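Local coordinates for protein phospholethanolamine N-methyltransferase 2 (Haemonchus contortus, PDB 4KRI) that probably catalyses S-adenosylmethionine-dependent methylation of phosphomonomethylethanolamine on the nematode route to phosphocholine, at residues Gly27-Gln32 with Lys53-Leu58; Val141-Asp146 with Leu155-Thr160; Gly223-Asp228 with Asn288-Val293. One frame throughout, in Å; residues are numbered along the deposited sequence.

Overall arrangement
The three contacts follow one another along the chain, from the N-terminal region into the methyltransferase domain. Contact 1 is the most peripheral, about 29 Å from the centre of the chain (centre to centre), where the end of strand 25-29 and the loop after 48-52 touch mainly through L29, with no hydrogen bond between them. Contact 2 is fully buried: antiparallel strands 132-143 and 156-166 share backbone bonds and a bridging water. Contact 3, partly buried, joins parallel strands 225-229 and 290-296 and adds side-chain bonds and a cation-pi contact around Q224, R225, F290 and D291. Contacts 2 and 3 approach to about 8 Å between nearest atoms; V141 in contact 2 meets V277 of strand 273-277, which belongs to the methyltransferase sheet.

Contact 1: residues Gly27-Gln32 with Lys53-Leu58; sequences GILCPQ and KEVDSL
L29 lays its isobutyl group over the backbone from K53 to V55. CG is anti to the backbone N (chi1 167°), and the methyls beyond it come closer to K53-L58 than the base does, dividing the work between them. CD1 rests on the peptide backbone, 3.7 Å from E54 C and 3.8 Å from K53 C. CD2 faces the apolar side chains instead, 4.2 Å from V55 CB and likewise 4.2 Å from CD1 of L58, which belongs to the same 3-10 turn. That turn is braced internally: L58 N donates to V55 O at 2.9 Å, a bond within the 3-10 turn that carries both residues.

Farther along, the chain leaves strand 25-29 and the packing becomes shallower. P31 CB lies 3.9 Å from the carbonyl oxygen of K53, and K53 CG passes 4.0 Å from C30 O. The end of the lysine chain leads away from the contact, where D33 gives its amine a weak, long ion-pair partner.

Both segments run off the same ends of two adjacent parallel strands, 25-29 and 48-52, which are linked through helix 33-40. I28 ties these strands together by backbone bonds to S50 and C52, while L29 also packs on C52 and V69 and L58 touches L67. The leucine therefore joins the loop to the edge of the hydrophobic interior.

Since the two segments exchange no hydrogen bond or salt bridge, their fit rests on dispersion and exclusion of water around L29, with the lysine's charge at the exposed margin.

Contact 2: residues Val141-Asp146 with Leu155-Thr160; sequences VNEVLD and LDFIWT
V141 runs alongside W159, CG2 3.6 Å from CD1 at the five-membered part of the indole; V141 CG1 turns to the neighbouring F157 ring. On the other side of the strand pair V144 CG2 packs 3.7 Å from I158 CG1.

The backbone between them is well supplied. N142 and I158 form a hydrogen-bonded antiparallel pair: N142 N gives to I158 O and I158 N returns the bond to N142 O, each 2.8 Å. V144 N donates to D156 O in a nearly straight bond (170°), just where the first strand ends and V144 stands at the N-cap position, right before helix 145-151. I158 O has a second donor, a water at 2.9 Å; that water also accepts from N142 ND2 at 2.7 Å and bonds T160 OG1, so the buried amide is tied back to the opposite strand.

The other polar side-chain ends are satisfied by neighbouring parts of the fold. The D156 carboxylate is split between a salt bridge to R103 and a hydrogen bond to S147, W159 NE1 reaches T119, and E143 OE1 takes the backbone N of Y275. F157 and W159 spend their outer backbone bonds on Q104 and L102.

Strand 156-166 thus sits antiparallel between 98-105 and 132-143, consistent with the 5-7-6 strand order that closes the sheet of class I methyltransferases.

Contact 3: residues Gly223-Asp228 with Asn288-Val293; sequences GQRMLD and NSFDYV
S289 receives the far end of R225: its carbonyl oxygen lies 2.7 Å from R225 NH1, at the edge of the guanidinium, in a weak, bent bond. R225 NE turns the other way to Q247, so the group is held from two sides.

F290 comes next, its ring sandwiched. The R225 guanidinium lies off-centre over one face, toward the rim, the two planes 31° apart, in a cation-pi contact with CZ 4.3 Å from the ring centroid. Over the centre of the opposite face sits L227 CB, 3.6 Å from the centroid, a CH-pi contact. F290 CG is anti to its own carbonyl carbon (chi1 -69°), which starts the ring on its way to this slot; A315 of helix 305-315 also touches it.

At D291 the chain turns a corner, and the carboxylate reaches back. Its OD2 accepts R225 N at 2.8 Å through the anti lone pair, while OD1 is salt-bridged to K317, and a water that accepts from Q224 NE2 gives OD1 a weak bond.

Y292 pairs in parallel with M226. Its N gives to R225 O at 3.1 Å and its O accepts L227 N at 2.9 Å, bracketing M226. The phenol OH donates to Q224 OE1 at 2.6 Å, approaching from 39° above the amide's carbonyl plane; K221 N is a second donor to that oxygen. F217 meets the tyrosine ring edge-to-face.

V293 closes the run, CG2 4.1 Å from L227 CB, where I312 of helix 305-315 packs on V293.

These are adjacent central strands of a Rossmann-like class I methyltransferase sheet: strand 225-229 runs into a glycine-rich turn that fits the motif found at the cofactor site in this family.

Contact 1: residues Gly27-Gln32 with Lys53-Leu58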
ATOM      1  N   GLY A  27      22.061  12.938 -10.010  1.00 20.19           N
ATOM      2  CA  GLY A  27      22.808  11.927 -10.735  1.00 19.41           C
ATOM      3  C   GLY A  27      21.809  11.046 -11.459  1.00 21.35           C
ATOM      4  O   GLY A  27      20.711  10.809 -10.945  1.00 22.28           O
ATOM      5  N   ILE A  28      22.179  10.593 -12.654  1.00 24.83           N
ATOM      6  CA  ILE A  28      21.338   9.708 -13.448  1.00 25.46           C
ATOM      7  C   ILE A  28      22.155   8.497 -13.886  1.00 24.97           C
ATOM      8  O   ILE A  28      23.215   8.643 -14.478  1.00 27.04           O
ATOM      9  CB  ILE A  28      20.815  10.436 -14.702  1.00 27.59           C
ATOM     10  CG1 ILE A  28      19.959  11.641 -14.285  1.00 29.18           C
ATOM     11  CG2 ILE A  28      19.997   9.482 -15.573  1.00 33.90           C
ATOM     12  CD1 ILE A  28      19.543  12.541 -15.430  1.00 36.87           C
ATOM     13  N   LEU A  29      21.671   7.306 -13.556  1.00 24.71           N
ATOM     14  CA  LEU A  29      22.289   6.076 -14.030  1.00 23.10           C
ATOM     15  C   LEU A  29      21.282   5.428 -14.965  1.00 23.66           C
ATOM     16  O   LEU A  29      20.229   4.966 -14.521  1.00 25.14           O
ATOM     17  CB  LEU A  29      22.611   5.147 -12.856  1.00 26.23           C
ATOM     18  CG  LEU A  29      22.982   3.692 -13.172  1.00 32.99           C
ATOM     19  CD1 LEU A  29      24.165   3.609 -14.118  1.00 31.64           C
ATOM     20  CD2 LEU A  29      23.283   2.939 -11.874  1.00 31.68           C
ATOM     21  N   CYS A  30      21.591   5.424 -16.258  1.00 28.05           N
ATOM     22  CA  CYS A  30      20.643   4.970 -17.265  1.00 32.66           C
ATOM     23  C   CYS A  30      21.424   4.597 -18.508  1.00 36.23           C
ATOM     24  O   CYS A  30      22.013   5.468 -19.153  1.00 38.55           O
ATOM     25  CB  CYS A  30      19.646   6.088 -17.583  1.00 35.02           C
ATOM     26  SG  CYS A  30      18.306   5.644 -18.730  1.00 39.90           S
ATOM     27  N   PRO A  31      21.440   3.300 -18.845  1.00 32.92           N
ATOM     28  CA  PRO A  31      22.255   2.847 -19.980  1.00 37.60           C
ATOM     29  C   PRO A  31      21.684   3.256 -21.340  1.00 45.41           C
ATOM     30  O   PRO A  31      22.428   3.268 -22.323  1.00 46.94           O
ATOM     31  CB  PRO A  31      22.248   1.322 -19.825  1.00 42.28           C
ATOM     32  CG  PRO A  31      20.979   1.024 -19.103  1.00 42.46           C
ATOM     33  CD  PRO A  31      20.769   2.180 -18.157  1.00 35.83           C
ATOM     34  N   GLN A  32      20.394   3.583 -21.402  1.00 42.64           N
ATOM     35  CA  GLN A  32      19.785   3.979 -22.677  1.00 47.49           C
ATOM     36  C   GLN A  32      19.790   5.502 -22.858  1.00 46.26           C
ATOM     37  O   GLN A  32      19.116   6.228 -22.126  1.00 40.92           O
ATOM     38  CB  GLN A  32      18.368   3.407 -22.800  1.00 53.24           C
ATOM     39  CG  GLN A  32      17.575   3.908 -24.007  1.00 70.30           C
ATOM     40  CD  GLN A  32      18.245   3.622 -25.347  1.00 82.02           C
ATOM     41  OE1 GLN A  32      18.478   4.536 -26.142  1.00 84.54           O
ATOM     42  NE2 GLN A  32      18.537   2.349 -25.611  1.00 84.95           N
ATOM     43  N   LYS A  53      26.476   5.314 -17.232  1.00 33.77           N
ATOM     44  CA  LYS A  53      25.810   4.224 -17.933  1.00 37.84           C
ATOM     45  C   LYS A  53      26.110   2.854 -17.330  1.00 40.21           C
ATOM     46  O   LYS A  53      25.540   1.845 -17.748  1.00 47.53           O
ATOM     47  CB  LYS A  53      26.190   4.279 -19.417  1.00 42.87           C
ATOM     48  CG  LYS A  53      25.955   5.660 -20.027  1.00 50.58           C
ATOM     49  CD  LYS A  53      26.666   5.846 -21.357  1.00 60.24           C
ATOM     50  CE  LYS A  53      26.204   4.828 -22.384  1.00 63.09           C
ATOM     51  NZ  LYS A  53      26.802   5.066 -23.731  1.00 65.96           N
ATOM     52  N   GLU A  54      26.992   2.824 -16.335  1.00 39.52           N
ATOM     53  CA  GLU A  54      27.289   1.591 -15.600  1.00 39.88           C
ATOM     54  C   GLU A  54      27.417   1.922 -14.126  1.00 40.55           C
ATOM     55  O   GLU A  54      27.777   3.048 -13.772  1.00 37.59           O
ATOM     56  CB  GLU A  54      28.595   0.957 -16.098  1.00 49.52           C
ATOM     57  CG  GLU A  54      28.420  -0.128 -17.153  1.00 70.06           C
ATOM     58  CD  GLU A  54      29.747  -0.750 -17.587  1.00 81.87           C
ATOM     59  OE1 GLU A  54      30.593  -1.042 -16.711  1.00 82.28           O
ATOM     60  OE2 GLU A  54      29.947  -0.940 -18.808  1.00 86.65           O
ATOM     61  N   VAL A  55      27.143   0.954 -13.257  1.00 33.51           N
ATOM     62  CA  VAL A  55      27.135   1.261 -11.829  1.00 33.39           C
ATOM     63  C   VAL A  55      28.521   1.601 -11.280  1.00 36.80           C
ATOM     64  O   VAL A  55      28.639   2.361 -10.326  1.00 39.38           O
ATOM     65  CB  VAL A  55      26.381   0.195 -10.964  1.00 55.54           C
ATOM     66  CG1 VAL A  55      25.690  -0.833 -11.838  1.00 52.93           C
ATOM     67  CG2 VAL A  55      27.301  -0.451  -9.928  1.00 48.87           C
ATOM     68  N   ASP A  56      29.577   1.084 -11.902  1.00 37.04           N
ATOM     69  CA  ASP A  56      30.912   1.384 -11.396  1.00 44.50           C
ATOM     70  C   ASP A  56      31.262   2.869 -11.521  1.00 44.57           C
ATOM     71  O   ASP A  56      32.113   3.379 -10.787  1.00 48.22           O
ATOM     72  CB  ASP A  56      31.965   0.490 -12.053  1.00 59.12           C
ATOM     73  CG  ASP A  56      31.959  -0.914 -11.484  1.00 72.31           C
ATOM     74  OD1 ASP A  56      32.720  -1.165 -10.524  1.00 76.97           O
ATOM     75  OD2 ASP A  56      31.182  -1.760 -11.978  1.00 78.89           O
ATOM     76  N   SER A  57      30.575   3.568 -12.421  1.00 37.84           N
ATOM     77  CA  SER A  57      30.775   5.006 -12.561  1.00 35.75           C
ATOM     78  C   SER A  57      30.127   5.787 -11.412  1.00 33.64           C
ATOM     79  O   SER A  57      30.321   6.990 -11.296  1.00 30.49           O
ATOM     80  CB  SER A  57      30.250   5.501 -13.908  1.00 38.28           C
ATOM     81  OG  SER A  57      30.826   4.788 -14.983  1.00 42.47           O
ATOM     82  N   LEU A  58      29.380   5.110 -10.546  1.00 28.27           N
ATOM     83  CA  LEU A  58      28.786   5.808  -9.394  1.00 24.71           C
ATOM     84  C   LEU A  58      29.860   6.309  -8.433  1.00 32.82           C
ATOM     85  O   LEU A  58      29.592   7.170  -7.585  1.00 34.01           O
ATOM     86  CB  LEU A  58      27.790   4.920  -8.641  1.00 30.08           C
ATOM     87  CG  LEU A  58      26.438   4.644  -9.300  1.00 32.89           C
ATOM     88  CD1 LEU A  58      25.692   3.594  -8.486  1.00 31.49           C
ATOM     89  CD2 LEU A  58      25.604   5.913  -9.379  1.00 36.45           C
TER

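Contact 2: residues Val141-Asp146 with Leu155-Thr160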
ATOM      1  N   VAL A 141       6.416   2.299  -3.478  1.00 19.17           N
ATOM      2  CA  VAL A 141       6.648   1.612  -4.742  1.00 19.21           C
ATOM      3  C   VAL A 141       5.448   1.925  -5.616  1.00 20.30           C
ATOM      4  O   VAL A 141       4.305   1.687  -5.222  1.00 20.05           O
ATOM      5  CB  VAL A 141       6.708   0.087  -4.591  1.00 20.60           C
ATOM      6  CG1 VAL A 141       7.115  -0.545  -5.947  1.00 25.78           C
ATOM      7  CG2 VAL A 141       7.689  -0.319  -3.506  1.00 22.50           C
ATOM      8  N   ASN A 142       5.705   2.479  -6.792  1.00 21.51           N
ATOM      9  CA  ASN A 142       4.644   2.750  -7.746  1.00 19.42           C
ATOM     10  C   ASN A 142       4.813   1.914  -8.995  1.00 20.97           C
ATOM     11  O   ASN A 142       5.898   1.391  -9.265  1.00 22.04           O
ATOM     12  CB  ASN A 142       4.648   4.221  -8.164  1.00 19.22           C
ATOM     13  CG  ASN A 142       4.132   5.138  -7.079  1.00 21.86           C
ATOM     14  OD1 ASN A 142       2.917   5.242  -6.860  1.00 25.12           O
ATOM     15  ND2 ASN A 142       5.050   5.847  -6.418  1.00 20.31           N
ATOM     16  N   GLU A 143       3.739   1.799  -9.761  1.00 17.83           N
ATOM     17  CA  GLU A 143       3.838   1.216 -11.098  1.00 20.17           C
ATOM     18  C   GLU A 143       4.120   2.303 -12.114  1.00 22.92           C
ATOM     19  O   GLU A 143       3.586   3.414 -12.001  1.00 19.25           O
ATOM     20  CB  GLU A 143       2.523   0.538 -11.492  1.00 20.85           C
ATOM     21  CG  GLU A 143       2.109  -0.616 -10.598  1.00 22.59           C
ATOM     22  CD  GLU A 143       0.757  -1.177 -11.006  1.00 23.94           C
ATOM     23  OE1 GLU A 143      -0.242  -0.463 -10.818  1.00 21.12           O
ATOM     24  OE2 GLU A 143       0.681  -2.306 -11.553  1.00 23.41           O
ATOM     25  N   VAL A 144       4.932   1.974 -13.121  1.00 20.06           N
ATOM     26  CA  VAL A 144       5.091   2.846 -14.273  1.00 19.36           C
ATOM     27  C   VAL A 144       3.794   2.809 -15.075  1.00 19.37           C
ATOM     28  O   VAL A 144       3.408   1.759 -15.596  1.00 20.26           O
ATOM     29  CB  VAL A 144       6.244   2.379 -15.186  1.00 19.61           C
ATOM     30  CG1 VAL A 144       6.379   3.314 -16.397  1.00 18.51           C
ATOM     31  CG2 VAL A 144       7.531   2.347 -14.398  1.00 24.00           C
ATOM     32  N   LEU A 145       3.100   3.937 -15.157  1.00 21.09           N
ATOM     33  CA  LEU A 145       1.745   3.928 -15.717  1.00 20.15           C
ATOM     34  C   LEU A 145       1.750   3.750 -17.236  1.00 21.47           C
ATOM     35  O   LEU A 145       0.838   3.133 -17.802  1.00 20.66           O
ATOM     36  CB  LEU A 145       0.968   5.186 -15.290  1.00 22.58           C
ATOM     37  CG  LEU A 145       0.685   5.210 -13.787  1.00 24.05           C
ATOM     38  CD1 LEU A 145       0.086   6.542 -13.366  1.00 31.47           C
ATOM     39  CD2 LEU A 145      -0.242   4.070 -13.405  1.00 27.66           C
ATOM     40  N   ASP A 146       2.782   4.266 -17.894  1.00 19.70           N
ATOM     41  CA  ASP A 146       2.912   4.082 -19.326  1.00 22.48           C
ATOM     42  C   ASP A 146       2.887   2.596 -19.630  1.00 22.03           C
ATOM     43  O   ASP A 146       2.313   2.160 -20.628  1.00 22.22           O
ATOM     44  CB  ASP A 146       4.232   4.686 -19.796  1.00 24.57           C
ATOM     45  CG  ASP A 146       4.344   4.737 -21.283  1.00 28.76           C
ATOM     46  OD1 ASP A 146       3.757   5.667 -21.889  1.00 28.98           O
ATOM     47  OD2 ASP A 146       5.028   3.852 -21.854  1.00 31.34           O
ATOM     48  N   LEU A 155       3.908  -4.801 -13.807  1.00 21.40           N
ATOM     49  CA  LEU A 155       5.076  -5.131 -12.986  1.00 24.15           C
ATOM     50  C   LEU A 155       6.321  -4.304 -13.323  1.00 22.86           C
ATOM     51  O   LEU A 155       7.460  -4.758 -13.142  1.00 24.58           O
ATOM     52  CB  LEU A 155       5.398  -6.621 -13.099  1.00 21.22           C
ATOM     53  CG  LEU A 155       4.214  -7.540 -12.825  1.00 21.37           C
ATOM     54  CD1 LEU A 155       4.624  -8.973 -13.152  1.00 28.21           C
ATOM     55  CD2 LEU A 155       3.743  -7.411 -11.371  1.00 21.38           C
ATOM     56  N   ASP A 156       6.104  -3.087 -13.797  1.00 20.00           N
ATOM     57  CA  ASP A 156       7.206  -2.171 -14.080  1.00 21.75           C
ATOM     58  C   ASP A 156       7.205  -1.210 -12.888  1.00 22.35           C
ATOM     59  O   ASP A 156       6.268  -0.432 -12.720  1.00 22.58           O
ATOM     60  CB  ASP A 156       6.934  -1.459 -15.416  1.00 18.16           C
ATOM     61  CG  ASP A 156       8.154  -0.772 -15.984  1.00 26.09           C
ATOM     62  OD1 ASP A 156       9.201  -0.731 -15.290  1.00 25.63           O
ATOM     63  OD2 ASP A 156       8.071  -0.258 -17.135  1.00 26.23           O
ATOM     64  N   PHE A 157       8.213  -1.299 -12.021  1.00 19.97           N
ATOM     65  CA  PHE A 157       8.128  -0.607 -10.720  1.00 21.79           C
ATOM     66  C   PHE A 157       9.066   0.588 -10.548  1.00 23.29           C
ATOM     67  O   PHE A 157      10.135   0.636 -11.143  1.00 21.04           O
ATOM     68  CB  PHE A 157       8.361  -1.611  -9.596  1.00 22.56           C
ATOM     69  CG  PHE A 157       7.298  -2.661  -9.510  1.00 19.40           C
ATOM     70  CD1 PHE A 157       6.028  -2.336  -9.065  1.00 24.48           C
ATOM     71  CD2 PHE A 157       7.561  -3.965  -9.909  1.00 21.40           C
ATOM     72  CE1 PHE A 157       5.035  -3.301  -8.973  1.00 21.10           C
ATOM     73  CE2 PHE A 157       6.576  -4.939  -9.838  1.00 21.12           C
ATOM     74  CZ  PHE A 157       5.307  -4.603  -9.364  1.00 20.87           C
ATOM     75  N   ILE A 158       8.639   1.546  -9.728  1.00 19.70           N
ATOM     76  CA  ILE A 158       9.460   2.683  -9.323  1.00 18.88           C
ATOM     77  C   ILE A 158       9.524   2.682  -7.806  1.00 20.33           C
ATOM     78  O   ILE A 158       8.493   2.789  -7.145  1.00 21.21           O
ATOM     79  CB  ILE A 158       8.828   4.006  -9.742  1.00 19.35           C
ATOM     80  CG1 ILE A 158       8.585   4.025 -11.257  1.00 20.84           C
ATOM     81  CG2 ILE A 158       9.725   5.186  -9.327  1.00 21.41           C
ATOM     82  CD1 ILE A 158       7.640   5.140 -11.693  1.00 22.07           C
ATOM     83  N   TRP A 159      10.721   2.561  -7.247  1.00 19.80           N
ATOM     84  CA  TRP A 159      10.874   2.717  -5.800  1.00 16.66           C
ATOM     85  C   TRP A 159      11.263   4.149  -5.502  1.00 20.01           C
ATOM     86  O   TRP A 159      12.099   4.721  -6.186  1.00 18.45           O
ATOM     87  CB  TRP A 159      11.989   1.800  -5.260  1.00 21.82           C
ATOM     88  CG  TRP A 159      11.633   0.353  -5.141  1.00 21.12           C
ATOM     89  CD1 TRP A 159      11.274  -0.315  -4.002  1.00 24.73           C
ATOM     90  CD2 TRP A 159      11.631  -0.617  -6.189  1.00 19.79           C
ATOM     91  NE1 TRP A 159      11.044  -1.647  -4.287  1.00 23.51           N
ATOM     92  CE2 TRP A 159      11.250  -1.852  -5.624  1.00 23.74           C
ATOM     93  CE3 TRP A 159      11.911  -0.562  -7.559  1.00 22.36           C
ATOM     94  CZ2 TRP A 159      11.144  -3.022  -6.381  1.00 24.73           C
ATOM     95  CZ3 TRP A 159      11.801  -1.717  -8.307  1.00 25.98           C
ATOM     96  CH2 TRP A 159      11.418  -2.930  -7.716  1.00 25.53           C
ATOM     97  N   THR A 160      10.677   4.718  -4.460  1.00 19.36           N
ATOM     98  CA  THR A 160      11.110   6.015  -3.951  1.00 18.44           C
ATOM     99  C   THR A 160      11.671   5.748  -2.566  1.00 19.87           C
ATOM    100  O   THR A 160      10.936   5.300  -1.692  1.00 19.33           O
ATOM    101  CB  THR A 160       9.914   6.988  -3.813  1.00 18.24           C
ATOM    102  OG1 THR A 160       9.339   7.235  -5.108  1.00 21.41           O
ATOM    103  CG2 THR A 160      10.381   8.322  -3.242  1.00 21.03           C
TER
HETATM  104  O   HOH W   1       7.675   5.293  -6.025  1.00 25.54           O
HETATM  105  O   HOH W   2       3.610  -1.246 -14.511  1.00 22.00           O

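Contact 3: residues Gly223-Asp228 with Asn288-Val293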
ATOM      1  N   GLY A 223     -16.006   5.480 -14.995  1.00 23.88           N
ATOM      2  CA  GLY A 223     -14.910   6.397 -15.236  1.00 29.11           C
ATOM      3  C   GLY A 223     -14.595   7.301 -14.056  1.00 25.88           C
ATOM      4  O   GLY A 223     -13.553   7.973 -14.060  1.00 27.27           O
ATOM      5  N   GLN A 224     -15.479   7.353 -13.064  1.00 21.43           N
ATOM      6  CA  GLN A 224     -15.150   8.106 -11.853  1.00 19.31           C
ATOM      7  C   GLN A 224     -13.946   7.488 -11.145  1.00 25.78           C
ATOM      8  O   GLN A 224     -13.646   6.303 -11.323  1.00 25.50           O
ATOM      9  CB  GLN A 224     -16.361   8.251 -10.919  1.00 21.62           C
ATOM     10  CG  GLN A 224     -17.432   9.180 -11.518  1.00 23.43           C
ATOM     11  CD  GLN A 224     -18.633   9.354 -10.620  1.00 28.69           C
ATOM     12  OE1 GLN A 224     -19.177   8.381 -10.089  1.00 29.45           O
ATOM     13  NE2 GLN A 224     -19.055  10.608 -10.430  1.00 35.70           N
ATOM     14  N   ARG A 225     -13.230   8.304 -10.373  1.00 20.66           N
ATOM     15  CA  ARG A 225     -11.965   7.859  -9.797  1.00 21.33           C
ATOM     16  C   ARG A 225     -12.102   7.520  -8.331  1.00 22.60           C
ATOM     17  O   ARG A 225     -12.600   8.332  -7.541  1.00 21.31           O
ATOM     18  CB  ARG A 225     -10.905   8.950  -9.977  1.00 24.13           C
ATOM     19  CG  ARG A 225     -10.674   9.316 -11.453  1.00 36.61           C
ATOM     20  CD  ARG A 225      -9.403  10.136 -11.672  1.00 53.68           C
ATOM     21  NE  ARG A 225      -8.223   9.451 -11.148  1.00 60.26           N
ATOM     22  CZ  ARG A 225      -7.530   9.860 -10.089  1.00 59.30           C
ATOM     23  NH1 ARG A 225      -7.879  10.967  -9.445  1.00 61.41           N
ATOM     24  NH2 ARG A 225      -6.474   9.170  -9.678  1.00 55.14           N
ATOM     25  N   MET A 226     -11.643   6.329  -7.959  1.00 17.60           N
ATOM     26  CA  MET A 226     -11.723   5.889  -6.575  1.00 17.95           C
ATOM     27  C   MET A 226     -10.344   5.571  -6.011  1.00 21.72           C
ATOM     28  O   MET A 226      -9.528   4.928  -6.675  1.00 22.24           O
ATOM     29  CB  MET A 226     -12.633   4.648  -6.463  1.00 18.85           C
ATOM     30  CG  MET A 226     -12.573   3.947  -5.100  1.00 19.48           C
ATOM     31  SD  MET A 226     -13.673   2.489  -5.053  1.00 24.04           S
ATOM     32  CE  MET A 226     -15.252   3.300  -4.836  1.00 23.65           C
ATOM     33  N   LEU A 227     -10.095   6.034  -4.786  1.00 17.45           N
ATOM     34  CA  LEU A 227      -8.904   5.645  -4.040  1.00 17.60           C
ATOM     35  C   LEU A 227      -9.308   4.587  -3.040  1.00 20.25           C
ATOM     36  O   LEU A 227     -10.211   4.820  -2.221  1.00 21.31           O
ATOM     37  CB  LEU A 227      -8.333   6.853  -3.274  1.00 18.62           C
ATOM     38  CG  LEU A 227      -7.147   6.525  -2.355  1.00 21.12           C
ATOM     39  CD1 LEU A 227      -5.920   6.114  -3.187  1.00 20.36           C
ATOM     40  CD2 LEU A 227      -6.820   7.731  -1.473  1.00 22.03           C
ATOM     41  N   ASP A 228      -8.647   3.428  -3.083  1.00 16.85           N
ATOM     42  CA  ASP A 228      -8.933   2.371  -2.098  1.00 16.84           C
ATOM     43  C   ASP A 228      -7.775   2.303  -1.127  1.00 22.27           C
ATOM     44  O   ASP A 228      -6.658   1.994  -1.519  1.00 21.28           O
ATOM     45  CB  ASP A 228      -9.112   1.018  -2.817  1.00 19.47           C
ATOM     46  CG  ASP A 228      -9.543  -0.109  -1.875  1.00 28.74           C
ATOM     47  OD1 ASP A 228      -8.995  -0.217  -0.748  1.00 30.12           O
ATOM     48  OD2 ASP A 228     -10.439  -0.907  -2.256  1.00 29.52           O
ATOM     49  N   ASN A 288      -7.807  17.074  -4.456  1.00 24.59           N
ATOM     50  CA  ASN A 288      -9.036  17.368  -5.187  1.00 25.13           C
ATOM     51  C   ASN A 288      -9.167  16.526  -6.434  1.00 25.99           C
ATOM     52  O   ASN A 288      -9.620  17.007  -7.462  1.00 27.22           O
ATOM     53  CB  ASN A 288      -9.089  18.846  -5.582  1.00 25.78           C
ATOM     54  CG  ASN A 288      -9.075  19.766  -4.378  1.00 32.08           C
ATOM     55  OD1 ASN A 288      -9.881  19.613  -3.456  1.00 29.50           O
ATOM     56  ND2 ASN A 288      -8.144  20.714  -4.371  1.00 33.75           N
ATOM     57  N   SER A 289      -8.792  15.262  -6.337  1.00 21.10           N
ATOM     58  CA  SER A 289      -8.672  14.456  -7.545  1.00 20.65           C
ATOM     59  C   SER A 289      -9.556  13.216  -7.553  1.00 22.55           C
ATOM     60  O   SER A 289      -9.855  12.683  -8.630  1.00 24.11           O
ATOM     61  CB  SER A 289      -7.212  14.082  -7.804  1.00 27.71           C
ATOM     62  OG  SER A 289      -6.763  13.134  -6.867  1.00 28.32           O
ATOM     63  N   PHE A 290      -9.984  12.758  -6.376  1.00 22.09           N
ATOM     64  CA  PHE A 290     -10.800  11.541  -6.307  1.00 20.21           C
ATOM     65  C   PHE A 290     -12.285  11.806  -6.128  1.00 20.03           C
ATOM     66  O   PHE A 290     -12.690  12.618  -5.297  1.00 20.93           O
ATOM     67  CB  PHE A 290     -10.301  10.599  -5.188  1.00 18.16           C
ATOM     68  CG  PHE A 290      -8.961   9.982  -5.491  1.00 19.90           C
ATOM     69  CD1 PHE A 290      -8.866   8.903  -6.354  1.00 20.94           C
ATOM     70  CD2 PHE A 290      -7.798  10.493  -4.938  1.00 22.43           C
ATOM     71  CE1 PHE A 290      -7.634   8.337  -6.649  1.00 26.59           C
ATOM     72  CE2 PHE A 290      -6.560   9.926  -5.237  1.00 25.13           C
ATOM     73  CZ  PHE A 290      -6.486   8.853  -6.087  1.00 23.16           C
ATOM     74  N   ASP A 291     -13.105  11.081  -6.890  1.00 19.39           N
ATOM     75  CA  ASP A 291     -14.549  11.103  -6.661  1.00 20.68           C
ATOM     76  C   ASP A 291     -14.951  10.365  -5.383  1.00 22.28           C
ATOM     77  O   ASP A 291     -15.909  10.754  -4.717  1.00 21.57           O
ATOM     78  CB  ASP A 291     -15.286  10.499  -7.861  1.00 21.73           C
ATOM     79  CG  ASP A 291     -15.094  11.310  -9.113  1.00 25.04           C
ATOM     80  OD1 ASP A 291     -15.725  12.393  -9.212  1.00 25.08           O
ATOM     81  OD2 ASP A 291     -14.303  10.881  -9.990  1.00 23.25           O
ATOM     82  N   TYR A 292     -14.221   9.297  -5.054  1.00 19.77           N
ATOM     83  CA  TYR A 292     -14.537   8.439  -3.920  1.00 20.70           C
ATOM     84  C   TYR A 292     -13.272   8.011  -3.232  1.00 23.37           C
ATOM     85  O   TYR A 292     -12.250   7.794  -3.873  1.00 22.00           O
ATOM     86  CB  TYR A 292     -15.266   7.156  -4.385  1.00 19.34           C
ATOM     87  CG  TYR A 292     -16.472   7.465  -5.216  1.00 21.81           C
ATOM     88  CD1 TYR A 292     -17.642   7.926  -4.621  1.00 21.96           C
ATOM     89  CD2 TYR A 292     -16.443   7.315  -6.596  1.00 21.12           C
ATOM     90  CE1 TYR A 292     -18.753   8.232  -5.386  1.00 25.15           C
ATOM     91  CE2 TYR A 292     -17.551   7.623  -7.373  1.00 24.22           C
ATOM     92  CZ  TYR A 292     -18.698   8.078  -6.758  1.00 24.80           C
ATOM     93  OH  TYR A 292     -19.799   8.390  -7.524  1.00 27.16           O
ATOM     94  N   VAL A 293     -13.347   7.882  -1.917  1.00 18.06           N
ATOM     95  CA  VAL A 293     -12.301   7.221  -1.168  1.00 18.29           C
ATOM     96  C   VAL A 293     -12.998   6.118  -0.398  1.00 19.78           C
ATOM     97  O   VAL A 293     -13.994   6.350   0.293  1.00 20.52           O
ATOM     98  CB  VAL A 293     -11.597   8.190  -0.198  1.00 17.28           C
ATOM     99  CG1 VAL A 293     -10.688   7.417   0.752  1.00 19.87           C
ATOM    100  CG2 VAL A 293     -10.779   9.213  -0.983  1.00 19.70           C
TER
HETATM  101  O   HOH W   3     -17.802  12.878 -11.804  1.00 45.22           O